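Local coordinates for putative carboxynorspermidine decarboxylase protein (Sinorhizobium meliloti, PDB 3MT1), which probably catalyses the pyridoxal 5'-phosphate-dependent decarboxylation of carboxynorspermidine and carboxyspermidine to norspermidine and spermidine, at residues 13-18 against 234-239; 20-24 against 202-206; 23-27 against 208-212; 49-55 against 70-75. One frame throughout, in Å; residues are numbered along the deposited sequence.

Interaction 1: 13-18 against 234-239; sequences KLTRNM and ASITKS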
loop_
_atom_site.group_PDB
_atom_site.type_symbol
_atom_site.label_atom_id
_atom_site.label_comp_id
_atom_site.label_asym_id
_atom_site.label_seq_id
_atom_site.Cartn_x
_atom_site.Cartn_y
_atom_site.Cartn_z
ATOM N N LYS B 13 3.637 18.467 -19.958
ATOM C CA LYS B 13 4.416 17.242 -20.126
ATOM C C LYS B 13 3.548 16.027 -20.404
ATOM O O LYS B 13 3.933 15.135 -21.181
ATOM C CB LYS B 13 5.299 16.977 -18.917
ATOM C CG LYS B 13 6.477 17.904 -18.908
ATOM C CD LYS B 13 7.239 17.783 -17.604
ATOM C CE LYS B 13 8.271 18.857 -17.522
ATOM N NZ LYS B 13 8.602 18.942 -16.100
ATOM N N LEU B 14 2.384 15.997 -19.774
ATOM C CA LEU B 14 1.433 14.963 -20.050
ATOM C C LEU B 14 1.027 15.079 -21.512
ATOM O O LEU B 14 1.070 14.092 -22.230
ATOM C CB LEU B 14 0.223 15.068 -19.123
ATOM C CG LEU B 14 -0.924 14.063 -19.308
ATOM C CD1 LEU B 14 -0.502 12.569 -19.161
ATOM C CD2 LEU B 14 -1.942 14.335 -18.259
ATOM N N THR B 15 0.672 16.280 -21.958
ATOM C CA THR B 15 0.319 16.503 -23.358
ATOM C C THR B 15 1.395 16.063 -24.346
ATOM O O THR B 15 1.066 15.456 -25.364
ATOM C CB THR B 15 -0.027 17.961 -23.608
ATOM O OG1 THR B 15 -1.158 18.289 -22.814
ATOM C CG2 THR B 15 -0.332 18.217 -25.073
ATOM N N ARG B 16 2.661 16.380 -24.056
ATOM C CA ARG B 16 3.795 15.893 -24.850
ATOM C C ARG B 16 3.598 14.384 -25.085
ATOM O O ARG B 16 3.615 13.945 -26.214
ATOM C CB ARG B 16 5.125 16.262 -24.150
ATOM C CG ARG B 16 6.477 15.752 -24.724
ATOM C CD ARG B 16 7.446 15.404 -23.549
ATOM N NE ARG B 16 6.660 14.738 -22.473
ATOM C CZ ARG B 16 7.097 14.337 -21.273
ATOM N NH1 ARG B 16 8.359 14.495 -20.898
ATOM N NH2 ARG B 16 6.240 13.757 -20.437
ATOM N N ASN B 17 3.305 13.614 -24.033
ATOM C CA ASN B 17 3.105 12.166 -24.147
ATOM C C ASN B 17 1.910 11.831 -25.000
ATOM O O ASN B 17 1.930 10.889 -25.792
ATOM C CB ASN B 17 2.886 11.511 -22.781
ATOM C CG ASN B 17 4.124 11.491 -21.922
ATOM O OD1 ASN B 17 5.236 11.776 -22.380
ATOM N ND2 ASN B 17 3.940 11.155 -20.650
HETATM N N MSE B 18 0.856 12.600 -24.811
HETATM C CA MSE B 18 -0.361 12.340 -25.496
HETATM C C MSE B 18 -0.161 12.522 -26.993
HETATM O O MSE B 18 -0.634 11.724 -27.775
HETATM C CB MSE B 18 -1.436 13.237 -24.933
HETATM C CG MSE B 18 -1.885 12.780 -23.531
HETATM SE SE MSE B 18 -2.692 10.986 -23.562
HETATM C CE MSE B 18 -1.294 9.927 -22.680
ATOM N N ALA B 234 3.906 4.312 -20.192
ATOM C CA ALA B 234 4.282 5.183 -21.299
ATOM C C ALA B 234 3.366 6.424 -21.493
ATOM O O ALA B 234 3.764 7.426 -22.101
ATOM C CB ALA B 234 4.429 4.388 -22.577
ATOM N N SER B 235 2.144 6.370 -20.978
ATOM C CA SER B 235 1.257 7.527 -21.036
ATOM C C SER B 235 1.700 8.666 -20.124
ATOM O O SER B 235 1.457 9.844 -20.406
ATOM C CB SER B 235 -0.146 7.106 -20.604
ATOM O OG SER B 235 -0.561 6.014 -21.390
ATOM N N ILE B 236 2.364 8.296 -19.039
ATOM C CA ILE B 236 2.420 9.139 -17.883
ATOM C C ILE B 236 3.866 9.458 -17.469
ATOM O O ILE B 236 4.106 10.204 -16.515
ATOM C CB ILE B 236 1.565 8.466 -16.789
ATOM C CG1 ILE B 236 0.567 9.439 -16.272
ATOM C CG2 ILE B 236 2.342 7.668 -15.709
ATOM C CD1 ILE B 236 -0.642 9.460 -17.134
ATOM N N THR B 237 4.797 8.868 -18.224
ATOM C CA THR B 237 6.230 8.952 -18.014
ATOM C C THR B 237 6.682 10.408 -17.864
ATOM O O THR B 237 6.314 11.265 -18.665
ATOM C CB THR B 237 6.987 8.197 -19.177
ATOM O OG1 THR B 237 8.319 7.834 -18.780
ATOM C CG2 THR B 237 7.053 9.021 -20.463
ATOM N N LYS B 238 7.452 10.689 -16.814
ATOM C CA LYS B 238 8.083 12.016 -16.618
ATOM C C LYS B 238 7.095 13.189 -16.588
ATOM O O LYS B 238 7.484 14.347 -16.788
ATOM C CB LYS B 238 9.151 12.267 -17.699
ATOM C CG LYS B 238 10.327 11.299 -17.628
ATOM C CD LYS B 238 11.219 11.463 -18.846
ATOM C CE LYS B 238 11.446 10.101 -19.550
ATOM N NZ LYS B 238 12.214 9.115 -18.703
ATOM N N SER B 239 5.825 12.894 -16.352
ATOM C CA SER B 239 4.812 13.920 -16.421
ATOM C C SER B 239 4.549 14.526 -15.079
ATOM O O SER B 239 4.061 15.659 -15.006
ATOM C CB SER B 239 3.487 13.374 -16.934
ATOM O OG SER B 239 2.793 12.740 -15.870
#
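The amide of Asn17 and the guanidinium of Arg16 reach backbone carbonyls of the segment at the end of short helix 233-236, beside an apolar contact, in a largely buried site where the barrel passes into the beta domain. Residues 13-18 belong to helix 11-28, and residues 234-239 run from helix 233-236 toward strand 240-251. Asn17 does most of the polar work. Its CB points at the turn, and ND2 donates to Ser235 O at 2.8 Å and to Thr237 O at 3.1 Å, so both amide protons are spent on main-chain acceptors. Arg16 folds back over its own helix and reaches the same Thr237 O through NH2 at 3.1 Å, a weak bond. Thr237 O belongs to a type II turn, Ile236 to Ser239, with Lys238 at positive phi, whereas Ser235 O comes from the residue just before it; Ser239 N and Ser239 OG close the turn on Ile236 O at 3.2 and 2.9 Å. Apolar contacts fill the flank: Leu14 CD1 lies 3.7 Å from Ile236 CD1, and the selenomethionine Met18 brings CE to 3.7 Å from Ser235 CB. Helix 45-49 covers this side through Leu47 and Met48. Glu233, a predicted substrate-binding residue, directly precedes the second segment. The arrangement is that of the barrel-to-beta-domain junction in fold-type III pyridoxal phosphate-dependent decarboxylases.

Interaction 2: 20-24 against 202-206; sequences RIAHV and FTGDD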
loop_
_atom_site.group_PDB
_atom_site.type_symbol
_atom_site.label_atom_id
_atom_site.label_comp_id
_atom_site.label_asym_id
_atom_site.label_seq_id
_atom_site.Cartn_x
_atom_site.Cartn_y
_atom_site.Cartn_z
ATOM N N ARG B 20 2.524 12.035 -28.687
ATOM C CA ARG B 20 3.394 11.019 -29.281
ATOM C C ARG B 20 2.595 9.738 -29.484
ATOM O O ARG B 20 2.739 9.050 -30.492
ATOM C CB ARG B 20 4.635 10.802 -28.430
ATOM C CG ARG B 20 5.383 12.091 -28.173
ATOM C CD ARG B 20 6.583 11.872 -27.284
ATOM N NE ARG B 20 7.552 12.933 -27.481
ATOM C CZ ARG B 20 8.777 12.943 -26.979
ATOM N NH1 ARG B 20 9.200 11.947 -26.209
ATOM N NH2 ARG B 20 9.571 13.966 -27.232
ATOM N N ILE B 21 1.722 9.457 -28.524
ATOM C CA ILE B 21 0.691 8.433 -28.667
ATOM C C ILE B 21 -0.187 8.602 -29.945
ATOM O O ILE B 21 -0.224 7.712 -30.795
ATOM C CB ILE B 21 -0.160 8.328 -27.359
ATOM C CG1 ILE B 21 0.722 7.719 -26.258
ATOM C CG2 ILE B 21 -1.426 7.509 -27.594
ATOM C CD1 ILE B 21 0.055 7.395 -24.960
ATOM N N ALA B 22 -0.861 9.739 -30.079
ATOM C CA ALA B 22 -1.618 10.074 -31.291
ATOM C C ALA B 22 -0.800 9.809 -32.602
ATOM O O ALA B 22 -1.265 9.129 -33.541
ATOM C CB ALA B 22 -2.061 11.512 -31.215
ATOM N N HIS B 23 0.422 10.336 -32.644
ATOM C CA HIS B 23 1.338 10.125 -33.764
ATOM C C HIS B 23 1.428 8.620 -34.091
ATOM O O HIS B 23 1.217 8.218 -35.220
ATOM C CB HIS B 23 2.701 10.718 -33.397
ATOM C CG HIS B 23 3.739 10.572 -34.453
ATOM N ND1 HIS B 23 3.995 11.556 -35.383
ATOM C CD2 HIS B 23 4.604 9.566 -34.719
ATOM C CE1 HIS B 23 4.969 11.156 -36.183
ATOM N NE2 HIS B 23 5.355 9.952 -35.802
ATOM N N VAL B 24 1.674 7.790 -33.081
ATOM C CA VAL B 24 1.699 6.350 -33.283
ATOM C C VAL B 24 0.364 5.829 -33.826
ATOM O O VAL B 24 0.353 5.070 -34.788
ATOM C CB VAL B 24 2.038 5.602 -31.982
ATOM C CG1 VAL B 24 1.684 4.107 -32.103
ATOM C CG2 VAL B 24 3.502 5.824 -31.593
ATOM N N PHE B 202 7.427 3.470 -25.847
ATOM C CA PHE B 202 7.519 4.180 -27.124
ATOM C C PHE B 202 7.368 5.696 -27.063
ATOM O O PHE B 202 7.609 6.379 -28.055
ATOM C CB PHE B 202 6.602 3.585 -28.186
ATOM C CG PHE B 202 5.161 3.617 -27.828
ATOM C CD1 PHE B 202 4.365 4.701 -28.206
ATOM C CD2 PHE B 202 4.588 2.563 -27.126
ATOM C CE1 PHE B 202 3.025 4.740 -27.888
ATOM C CE2 PHE B 202 3.239 2.596 -26.788
ATOM C CZ PHE B 202 2.448 3.694 -27.176
ATOM N N THR B 203 6.981 6.209 -25.903
ATOM C CA THR B 203 6.926 7.648 -25.634
ATOM C C THR B 203 8.249 8.197 -25.066
ATOM O O THR B 203 8.353 9.393 -24.768
ATOM C CB THR B 203 5.774 8.018 -24.619
ATOM O OG1 THR B 203 5.957 7.304 -23.386
ATOM C CG2 THR B 203 4.389 7.703 -25.188
ATOM N N GLY B 204 9.253 7.345 -24.898
ATOM C CA GLY B 204 10.532 7.831 -24.417
ATOM C C GLY B 204 11.184 8.750 -25.437
ATOM O O GLY B 204 10.940 8.647 -26.650
ATOM N N ASP B 205 12.009 9.674 -24.971
ATOM C CA ASP B 205 12.708 10.522 -25.929
ATOM C C ASP B 205 13.651 9.595 -26.700
ATOM O O ASP B 205 14.251 8.700 -26.095
ATOM C CB ASP B 205 13.466 11.659 -25.223
ATOM C CG ASP B 205 12.542 12.587 -24.424
ATOM O OD1 ASP B 205 11.308 12.633 -24.685
ATOM O OD2 ASP B 205 13.057 13.278 -23.517
ATOM N N ASP B 206 13.727 9.764 -28.024
ATOM C CA ASP B 206 14.666 9.009 -28.854
ATOM C C ASP B 206 14.168 7.628 -29.277
ATOM O O ASP B 206 14.843 6.920 -30.027
ATOM C CB ASP B 206 16.036 8.893 -28.168
ATOM C CG ASP B 206 16.714 10.257 -27.957
ATOM O OD1 ASP B 206 16.744 11.060 -28.938
ATOM O OD2 ASP B 206 17.212 10.504 -26.815
#
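Arg20 makes the longest reach in this contact between helix 11-28 and the loop that leads from barrel strand 193-195 to helix 209-223. From an m chi1 its chain continues through t, t and a chi4 of -171°, almost fully extended, so that the guanidinium arrives beyond Thr203. There NH1 donates to Thr203 O at 3.1 Å and to Asp205 OD1 at 2.7 Å, with both acceptors near the plane of the group; NH2 adds a weak bond to the same OD1 at 3.4 Å. Asp205 starts with its CA-to-CB bond directed away from the helix, but an m chi1 brings the carboxylate back to the arginine. Phe202, with chi1 at 61°, swings its ring toward the helix, where CD1 meets Val24 CG2 at 3.7 Å and CE1 meets Ile21 CG1 at 4.1 Å. Thr203, also p, turns CG2 to within 3.8 Å of Ile21 CG1, while its OG1 bonds to Ala234 O. Outside this contact the Phe202 ring also meets that of Phe212. The chemistry is thus divided: a charged clasp holds the more exposed part of the loop to the helix, whereas apolar side chains seal the buried part.

Interaction 3: 23-27 against 208-212; sequences HVREK and PVDAF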
loop_
_atom_site.group_PDB
_atom_site.type_symbol
_atom_site.label_atom_id
_atom_site.label_comp_id
_atom_site.label_asym_id
_atom_site.label_seq_id
_atom_site.Cartn_x
_atom_site.Cartn_y
_atom_site.Cartn_z
ATOM N N HIS B 23 0.422 10.336 -32.644
ATOM C CA HIS B 23 1.338 10.125 -33.764
ATOM C C HIS B 23 1.428 8.620 -34.091
ATOM O O HIS B 23 1.217 8.218 -35.220
ATOM C CB HIS B 23 2.701 10.718 -33.397
ATOM C CG HIS B 23 3.739 10.572 -34.453
ATOM N ND1 HIS B 23 3.995 11.556 -35.383
ATOM C CD2 HIS B 23 4.604 9.566 -34.719
ATOM C CE1 HIS B 23 4.969 11.156 -36.183
ATOM N NE2 HIS B 23 5.355 9.952 -35.802
ATOM N N VAL B 24 1.674 7.790 -33.081
ATOM C CA VAL B 24 1.699 6.350 -33.283
ATOM C C VAL B 24 0.364 5.829 -33.826
ATOM O O VAL B 24 0.353 5.070 -34.788
ATOM C CB VAL B 24 2.038 5.602 -31.982
ATOM C CG1 VAL B 24 1.684 4.107 -32.103
ATOM C CG2 VAL B 24 3.502 5.824 -31.593
ATOM N N ARG B 25 -0.748 6.237 -33.216
ATOM C CA ARG B 25 -2.066 5.811 -33.661
ATOM C C ARG B 25 -2.274 6.191 -35.133
ATOM O O ARG B 25 -2.839 5.438 -35.915
ATOM C CB ARG B 25 -3.157 6.475 -32.819
ATOM C CG ARG B 25 -3.057 6.169 -31.362
ATOM C CD ARG B 25 -4.106 6.873 -30.486
ATOM N NE ARG B 25 -5.422 6.991 -31.091
ATOM C CZ ARG B 25 -5.902 8.137 -31.574
ATOM N NH1 ARG B 25 -5.180 9.251 -31.493
ATOM N NH2 ARG B 25 -7.105 8.177 -32.129
ATOM N N GLU B 26 -1.802 7.369 -35.493
ATOM C CA GLU B 26 -1.999 7.913 -36.817
ATOM C C GLU B 26 -1.159 7.107 -37.855
ATOM O O GLU B 26 -1.681 6.652 -38.889
ATOM C CB GLU B 26 -1.595 9.391 -36.738
ATOM C CG GLU B 26 -1.774 10.237 -37.976
ATOM C CD GLU B 26 -0.913 11.514 -37.897
ATOM O OE1 GLU B 26 -0.543 11.916 -36.757
ATOM O OE2 GLU B 26 -0.613 12.117 -38.955
ATOM N N LYS B 27 0.122 6.902 -37.537
ATOM C CA LYS B 27 1.079 6.221 -38.413
ATOM C C LYS B 27 0.806 4.740 -38.532
ATOM O O LYS B 27 1.004 4.160 -39.601
ATOM C CB LYS B 27 2.503 6.398 -37.895
ATOM C CG LYS B 27 3.034 7.817 -37.913
ATOM C CD LYS B 27 2.756 8.517 -39.222
ATOM C CE LYS B 27 3.566 9.774 -39.316
ATOM N NZ LYS B 27 3.154 10.637 -40.455
ATOM N N PRO B 208 12.414 5.026 -31.627
ATOM C CA PRO B 208 12.184 5.052 -33.085
ATOM C C PRO B 208 10.708 4.845 -33.357
ATOM O O PRO B 208 10.282 3.781 -33.815
ATOM C CB PRO B 208 13.012 3.878 -33.607
ATOM C CG PRO B 208 13.719 3.251 -32.368
ATOM C CD PRO B 208 12.954 3.728 -31.182
ATOM N N VAL B 209 9.947 5.892 -33.063
ATOM C CA VAL B 209 8.502 5.874 -33.096
ATOM C C VAL B 209 7.927 5.485 -34.468
ATOM O O VAL B 209 6.862 4.864 -34.557
ATOM C CB VAL B 209 7.967 7.235 -32.567
ATOM C CG1 VAL B 209 6.489 7.396 -32.811
ATOM C CG2 VAL B 209 8.233 7.335 -31.063
ATOM N N ASP B 210 8.666 5.810 -35.529
ATOM C CA ASP B 210 8.203 5.606 -36.907
ATOM C C ASP B 210 8.559 4.233 -37.438
ATOM O O ASP B 210 7.744 3.588 -38.083
ATOM C CB ASP B 210 8.753 6.695 -37.811
ATOM C CG ASP B 210 8.193 8.070 -37.469
ATOM O OD1 ASP B 210 6.963 8.287 -37.647
ATOM O OD2 ASP B 210 8.988 8.930 -37.022
ATOM N N ALA B 211 9.770 3.784 -37.157
ATOM C CA ALA B 211 10.099 2.383 -37.320
ATOM C C ALA B 211 9.054 1.499 -36.590
ATOM O O ALA B 211 8.483 0.577 -37.164
ATOM C CB ALA B 211 11.515 2.121 -36.787
ATOM N N PHE B 212 8.795 1.800 -35.327
ATOM C CA PHE B 212 7.825 1.059 -34.506
ATOM C C PHE B 212 6.379 1.062 -35.053
ATOM O O PHE B 212 5.705 0.031 -35.007
ATOM C CB PHE B 212 7.887 1.620 -33.090
ATOM C CG PHE B 212 6.784 1.185 -32.196
ATOM C CD1 PHE B 212 6.808 -0.064 -31.591
ATOM C CD2 PHE B 212 5.737 2.056 -31.896
ATOM C CE1 PHE B 212 5.801 -0.458 -30.721
ATOM C CE2 PHE B 212 4.720 1.666 -31.037
ATOM C CZ PHE B 212 4.759 0.405 -30.437
#
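Two helices of the alpha/beta barrel meet here: helix 11-28, which leads into the first barrel strand, and the first turn of helix 209-223, which leads into the eighth. Val24, Val209 and Asp210 lose the most surface. Val24 is buried between the helices, with CG2 3.6 Å from Val209 CG1 and CG1 4.0 Å from Phe212 CE2. Leu216, one turn further along the second helix, and Phe202 also touch it, so the valine belongs to the wider apolar layer beneath the helices. Val209 directs its CA-to-CB bond toward the opposing helix, and its CG1 also lies 3.5 Å from His23 CD2. Pro208 occupies the N-cap position, and the bond from Phe212 N to Pro208 O, 2.9 Å, forms the turn that presents Val209, Asp210 and Phe212. At the solvent-exposed margin the contact becomes polar. The CA-to-CB bond of Asp210 runs sideways, but its carboxylate comes nearer to His23 and Lys27; from Lys27 it is approached by a methylene, CG, 4.0 Å from OD1. Its partner is His23, whose NE2 donates to Asp210 OD1 at 3.0 Å, with an N-H...O angle of 157° and the oxygen near the imidazole plane.

Interaction 4: 49-55 against 70-75; sequences RDYMDGT and FGKETH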
loop_
_atom_site.group_PDB
_atom_site.type_symbol
_atom_site.label_atom_id
_atom_site.label_comp_id
_atom_site.label_asym_id
_atom_site.label_seq_id
_atom_site.Cartn_x
_atom_site.Cartn_y
_atom_site.Cartn_z
ATOM N N ARG B 49 -8.412 12.016 -23.313
ATOM C CA ARG B 49 -9.447 11.448 -24.175
ATOM C C ARG B 49 -9.192 11.650 -25.686
ATOM O O ARG B 49 -9.246 10.699 -26.470
ATOM C CB ARG B 49 -10.824 12.044 -23.793
ATOM C CG ARG B 49 -11.974 11.074 -23.905
ATOM C CD ARG B 49 -13.351 11.666 -23.630
ATOM N NE ARG B 49 -14.237 11.402 -24.780
ATOM C CZ ARG B 49 -15.496 10.943 -24.720
ATOM N NH1 ARG B 49 -16.069 10.644 -23.543
ATOM N NH2 ARG B 49 -16.198 10.760 -25.853
ATOM N N ASP B 50 -8.924 12.889 -26.092
ATOM C CA ASP B 50 -8.848 13.179 -27.518
ATOM C C ASP B 50 -7.615 12.611 -28.212
ATOM O O ASP B 50 -7.507 12.706 -29.429
ATOM C CB ASP B 50 -8.972 14.675 -27.779
ATOM C CG ASP B 50 -10.301 15.241 -27.297
ATOM O OD1 ASP B 50 -11.356 14.586 -27.508
ATOM O OD2 ASP B 50 -10.285 16.341 -26.707
ATOM N N TYR B 51 -6.707 12.003 -27.445
ATOM C CA TYR B 51 -5.475 11.473 -27.997
ATOM C C TYR B 51 -5.418 9.970 -27.925
ATOM O O TYR B 51 -4.507 9.349 -28.490
ATOM C CB TYR B 51 -4.240 12.053 -27.301
ATOM C CG TYR B 51 -4.073 13.576 -27.318
ATOM C CD1 TYR B 51 -3.296 14.208 -28.302
ATOM C CD2 TYR B 51 -4.664 14.381 -26.324
ATOM C CE1 TYR B 51 -3.099 15.600 -28.290
ATOM C CE2 TYR B 51 -4.497 15.768 -26.311
ATOM C CZ TYR B 51 -3.698 16.377 -27.293
ATOM O OH TYR B 51 -3.520 17.757 -27.292
HETATM N N MSE B 52 -6.375 9.382 -27.227
HETATM C CA MSE B 52 -6.407 7.944 -27.033
HETATM C C MSE B 52 -7.734 7.320 -27.423
HETATM O O MSE B 52 -8.659 8.021 -27.850
HETATM C CB MSE B 52 -6.039 7.595 -25.602
HETATM C CG MSE B 52 -4.662 8.133 -25.221
HETATM SE SE MSE B 52 -4.143 7.566 -23.426
HETATM C CE MSE B 52 -3.365 5.903 -23.866
ATOM N N ASP B 53 -7.835 6.001 -27.301
ATOM C CA ASP B 53 -8.999 5.273 -27.838
ATOM C C ASP B 53 -9.867 4.614 -26.761
ATOM O O ASP B 53 -10.868 3.976 -27.104
ATOM C CB ASP B 53 -8.555 4.224 -28.873
ATOM C CG ASP B 53 -7.923 4.855 -30.106
ATOM O OD1 ASP B 53 -8.689 5.325 -30.990
ATOM O OD2 ASP B 53 -6.662 4.883 -30.202
ATOM N N GLY B 54 -9.498 4.776 -25.488
ATOM C CA GLY B 54 -10.147 4.083 -24.391
ATOM C C GLY B 54 -9.232 3.653 -23.240
ATOM O O GLY B 54 -8.111 4.158 -23.066
ATOM N N THR B 55 -9.705 2.698 -22.466
ATOM C CA THR B 55 -9.037 2.279 -21.246
ATOM C C THR B 55 -9.075 0.783 -21.247
ATOM O O THR B 55 -9.912 0.198 -21.897
ATOM C CB THR B 55 -9.849 2.761 -19.960
ATOM O OG1 THR B 55 -11.178 2.187 -19.944
ATOM C CG2 THR B 55 -9.971 4.299 -19.931
ATOM N N PHE B 70 -14.030 7.993 -18.640
ATOM C CA PHE B 70 -13.124 8.109 -19.760
ATOM C C PHE B 70 -13.863 8.012 -21.066
ATOM O O PHE B 70 -13.603 8.794 -21.964
ATOM C CB PHE B 70 -11.987 7.093 -19.693
ATOM C CG PHE B 70 -10.834 7.419 -20.620
ATOM C CD1 PHE B 70 -10.966 7.291 -22.003
ATOM C CD2 PHE B 70 -9.628 7.862 -20.109
ATOM C CE1 PHE B 70 -9.917 7.617 -22.835
ATOM C CE2 PHE B 70 -8.550 8.155 -20.945
ATOM C CZ PHE B 70 -8.683 8.030 -22.288
ATOM N N GLY B 71 -14.804 7.069 -21.162
ATOM C CA GLY B 71 -15.604 6.886 -22.368
ATOM C C GLY B 71 -14.834 6.177 -23.459
ATOM O O GLY B 71 -13.771 5.600 -23.196
ATOM N N LYS B 72 -15.365 6.228 -24.681
ATOM C CA LYS B 72 -14.759 5.589 -25.865
ATOM C C LYS B 72 -14.734 4.054 -25.672
ATOM O O LYS B 72 -15.683 3.510 -25.118
ATOM C CB LYS B 72 -13.371 6.177 -26.196
ATOM C CG LYS B 72 -13.356 7.679 -26.647
ATOM C CD LYS B 72 -12.027 8.002 -27.383
ATOM C CE LYS B 72 -12.038 9.354 -28.096
ATOM N NZ LYS B 72 -10.745 9.608 -28.836
ATOM N N GLU B 73 -13.696 3.363 -26.120
ATOM C CA GLU B 73 -13.653 1.912 -25.980
ATOM C C GLU B 73 -13.168 1.481 -24.581
ATOM O O GLU B 73 -12.130 1.969 -24.085
ATOM C CB GLU B 73 -12.724 1.304 -27.047
ATOM C CG GLU B 73 -13.434 0.274 -27.937
ATOM C CD GLU B 73 -12.517 -0.458 -28.898
ATOM O OE1 GLU B 73 -12.206 0.130 -29.974
ATOM O OE2 GLU B 73 -12.155 -1.618 -28.576
ATOM N N THR B 74 -13.900 0.572 -23.944
ATOM C CA THR B 74 -13.459 0.011 -22.667
ATOM C C THR B 74 -13.228 -1.489 -22.770
ATOM O O THR B 74 -14.091 -2.228 -23.245
ATOM C CB THR B 74 -14.443 0.336 -21.463
ATOM O OG1 THR B 74 -15.420 -0.694 -21.348
ATOM C CG2 THR B 74 -15.132 1.682 -21.634
ATOM N N HIS B 75 -12.056 -1.924 -22.331
ATOM C CA HIS B 75 -11.673 -3.351 -22.341
ATOM C C HIS B 75 -11.599 -3.836 -20.924
ATOM O O HIS B 75 -11.074 -3.142 -20.049
ATOM C CB HIS B 75 -10.315 -3.577 -23.008
ATOM C CG HIS B 75 -10.344 -3.453 -24.497
ATOM N ND1 HIS B 75 -9.428 -4.088 -25.314
ATOM C CD2 HIS B 75 -11.192 -2.783 -25.324
ATOM C CE1 HIS B 75 -9.690 -3.786 -26.576
ATOM N NE2 HIS B 75 -10.762 -3.005 -26.608
HETATM O O HOH W 1 -11.185 -0.442 -19.126
HETATM O O HOH W 2 -12.757 3.609 -21.499
#
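Phe70, at the end of helix 60-70, opens the second segment by turning its ring onto the neighbouring strand. Thr55 CG2 sits over the ring face, 3.8 Å from the centroid, in a CH-pi contact, while Met52 CB approaches the edge, 4.3 Å from CZ. Gly71 then leaves the helix with positive phi, and an ideal CB there would clash with Arg49 NH1. Lys72 extends along the other segment, its CG over one face of the Arg49 guanidinium, and its NZ donates to Arg49 O at 3.0 Å and Met52 O at 2.8 Å, the end carbonyls of a type I turn. With Glu73 the parallel strand pairing begins: Glu73 N bonds to Asp53 O at 3.1 Å and Thr55 N to Glu73 O at 3.0 Å. Gly54 stands opposite, with CA only 2.9 Å from Glu73 O, leaving no room for a side chain. Thr74 pairs with Thr55, and His75 N continues the pattern to Thr55 O at 3.0 Å. His75 NE2 also donates to Glu73 OE2 at 2.8 Å, a carboxylate that forms a salt bridge with Lys95. In this beta-alpha-beta unit, backbone bonds thus join the second and third barrel strands, the phenylalanine packs the returning helix against them, and the lysine ammonium satisfies turn carbonyls at the strand entrance.

Helix 11-28 ties the set together. Interactions 1, 2 and 3 follow one another along it, with centres about 9 Å apart between 1 and 2 and 7 Å between 2 and 3. Their partners come in a different order: 234-239 faces the early part of the helix, while 202-206 and 208-212, earlier in the chain, face its later turns. Interactions 2 and 3 share His23 and Val24. Interaction 4, about 16 to 19 Å away by centres, joins strands 54-57 and 73-77 of the same barrel and still touches the helix: Met18 and Ile21 pack on Tyr51 and Met52, and Arg25 forms a salt bridge with Asp53. One N-terminal helix therefore touches the approach to the second barrel strand, late barrel elements and the passage to the beta domain.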